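Extracellular solute-binding protein family 5 (Brucella melitensis, PDB 4ONY) probably binds peptides or similar solutes in the periplasm and delivers them to an ABC transporter for uptake. Local coordinates at residues M155-K160 with R179-L184. Residues are numbered along the deposited sequence; the frame is centred on the assembly and turned at random.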
loop_
_atom_site.group_PDB
_atom_site.type_symbol
_atom_site.label_atom_id
_atom_site.label_comp_id
_atom_site.label_asym_id
_atom_site.label_seq_id
_atom_site.Cartn_x
_atom_site.Cartn_y
_atom_site.Cartn_z
ATOM N N MET A 155 -10.099 -12.963 -17.360
ATOM C CA MET A 155 -10.287 -13.706 -18.581
ATOM C C MET A 155 -10.228 -12.855 -19.857
ATOM O O MET A 155 -9.894 -13.379 -20.891
ATOM C CB MET A 155 -11.578 -14.538 -18.548
ATOM C CG MET A 155 -11.478 -15.761 -17.659
ATOM S SD MET A 155 -10.213 -16.962 -18.100
ATOM C CE MET A 155 -10.926 -17.590 -19.635
ATOM N N SER A 156 -10.486 -11.550 -19.780
ATOM C CA SER A 156 -10.303 -10.656 -20.947
ATOM C C SER A 156 -8.863 -10.645 -21.457
ATOM O O SER A 156 -8.600 -10.261 -22.617
ATOM C CB SER A 156 -10.705 -9.238 -20.581
ATOM O OG SER A 156 -9.774 -8.672 -19.644
ATOM N N ARG A 157 -7.930 -11.075 -20.600
ATOM C CA ARG A 157 -6.517 -11.265 -20.976
ATOM C C ARG A 157 -6.104 -12.688 -21.327
ATOM O O ARG A 157 -4.930 -12.935 -21.670
ATOM C CB ARG A 157 -5.621 -10.808 -19.809
ATOM C CG ARG A 157 -4.876 -9.524 -20.043
ATOM C CD ARG A 157 -5.796 -8.357 -20.297
ATOM N NE ARG A 157 -6.766 -8.223 -19.241
ATOM C CZ ARG A 157 -6.516 -7.686 -18.056
ATOM N NH1 ARG A 157 -5.308 -7.229 -17.768
ATOM N NH2 ARG A 157 -7.498 -7.586 -17.160
ATOM N N VAL A 158 -7.022 -13.632 -21.223
ATOM C CA VAL A 158 -6.672 -15.038 -21.359
ATOM C C VAL A 158 -7.222 -15.590 -22.657
ATOM O O VAL A 158 -8.421 -15.543 -22.885
ATOM C CB VAL A 158 -7.222 -15.873 -20.168
ATOM C CG1 VAL A 158 -6.953 -17.353 -20.371
ATOM C CG2 VAL A 158 -6.612 -15.394 -18.853
ATOM N N ALA A 159 -6.356 -16.119 -23.511
ATOM C CA ALA A 159 -6.827 -16.753 -24.744
ATOM C C ALA A 159 -7.422 -18.107 -24.482
ATOM O O ALA A 159 -8.412 -18.464 -25.073
ATOM C CB ALA A 159 -5.681 -16.870 -25.767
ATOM N N LYS A 160 -6.780 -18.892 -23.632
ATOM C CA LYS A 160 -7.203 -20.254 -23.365
ATOM C C LYS A 160 -6.777 -20.632 -21.952
ATOM O O LYS A 160 -5.709 -20.210 -21.479
ATOM C CB LYS A 160 -6.583 -21.246 -24.381
ATOM N N ARG A 179 3.562 -8.197 -18.752
ATOM C CA ARG A 179 4.478 -9.026 -18.026
ATOM C C ARG A 179 4.086 -9.218 -16.573
ATOM O O ARG A 179 4.398 -10.261 -16.008
ATOM C CB ARG A 179 5.904 -8.502 -18.170
ATOM C CG ARG A 179 6.460 -8.783 -19.574
ATOM C CD ARG A 179 7.906 -8.341 -19.697
ATOM N NE ARG A 179 8.737 -9.119 -18.805
ATOM C CZ ARG A 179 9.134 -10.378 -19.001
ATOM N NH1 ARG A 179 8.870 -11.055 -20.132
ATOM N NH2 ARG A 179 9.863 -10.953 -18.068
ATOM N N GLU A 180 3.365 -8.256 -15.981
ATOM C CA GLU A 180 2.827 -8.442 -14.628
ATOM C C GLU A 180 1.646 -9.431 -14.557
ATOM O O GLU A 180 1.458 -10.068 -13.540
ATOM C CB GLU A 180 2.354 -7.099 -14.055
ATOM C CG GLU A 180 1.943 -7.140 -12.584
ATOM C CD GLU A 180 0.863 -6.116 -12.220
ATOM O OE1 GLU A 180 0.028 -5.755 -13.065
ATOM O OE2 GLU A 180 0.821 -5.725 -11.051
ATOM N N PHE A 181 0.883 -9.602 -15.639
ATOM C CA PHE A 181 -0.363 -10.368 -15.562
ATOM C C PHE A 181 -0.248 -11.794 -15.006
ATOM O O PHE A 181 -1.074 -12.216 -14.187
ATOM C CB PHE A 181 -1.108 -10.414 -16.907
ATOM C CG PHE A 181 -2.538 -10.873 -16.764
ATOM C CD1 PHE A 181 -3.421 -10.127 -16.028
ATOM C CD2 PHE A 181 -2.945 -12.087 -17.261
ATOM C CE1 PHE A 181 -4.730 -10.530 -15.866
ATOM C CE2 PHE A 181 -4.256 -12.522 -17.096
ATOM C CZ PHE A 181 -5.153 -11.726 -16.399
ATOM N N PRO A 182 0.771 -12.557 -15.413
ATOM C CA PRO A 182 0.866 -13.878 -14.815
ATOM C C PRO A 182 1.054 -13.848 -13.322
ATOM O O PRO A 182 0.601 -14.767 -12.657
ATOM C CB PRO A 182 2.096 -14.498 -15.489
ATOM C CG PRO A 182 2.250 -13.738 -16.756
ATOM C CD PRO A 182 1.766 -12.353 -16.465
ATOM N N MET A 183 1.708 -12.810 -12.792
ATOM C CA MET A 183 1.781 -12.628 -11.350
ATOM C C MET A 183 0.391 -12.569 -10.696
ATOM O O MET A 183 0.223 -12.987 -9.547
ATOM C CB MET A 183 2.551 -11.357 -10.944
ATOM C CG MET A 183 3.919 -11.167 -11.605
ATOM S SD MET A 183 5.104 -12.465 -11.247
ATOM C CE MET A 183 5.356 -12.207 -9.496
ATOM N N LEU A 184 -0.591 -12.005 -11.400
ATOM C CA LEU A 184 -1.919 -11.776 -10.833
ATOM C C LEU A 184 -2.720 -13.082 -10.850
ATOM O O LEU A 184 -3.499 -13.357 -9.943
ATOM C CB LEU A 184 -2.644 -10.688 -11.619
ATOM C CG LEU A 184 -1.940 -9.333 -11.713
ATOM C CD1 LEU A 184 -2.775 -8.295 -12.451
ATOM C CD2 LEU A 184 -1.665 -8.820 -10.298
#
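One face of the Phe181 ring is taken by Arg157, whose CB sits over it, 3.7 Å from the ring centroid and displaced toward the rim on the side of CE2 and CZ, in a CH-pi contact. Val158 comes to the edge of the same ring near its plane, CG2 lying 4.1 Å from Phe181 CE2. The guanidinium of Arg157 in turn has Phe181 CE1 over one face, with NH1 3.9 Å from that carbon. The two planes are inclined by 38°, too far from parallel for a flat stack. In the fold, the contact joins the 3-10 turn leading into strand 158-165, which pairs antiparallel with strand 168-173, to helix 181-187, which follows that hairpin partner in the chain. Bends at chi2 and chi3 of Arg157 carry the guanidinium round to the CD1-CE1 rim of the phenylalanine, on the same side of the ring as CB. At the guanidinium edge, NE donates in plane to Ser156 OG, nearly straight at 163°, while NH2 bonds to Ser153 O, and these two bonds help hold the rotation of the group. Phe181 reaches across from the helix with CG anti to the backbone N (chi1 -165°), and Phe173 of strand 168-173 meets its ring almost perpendicularly.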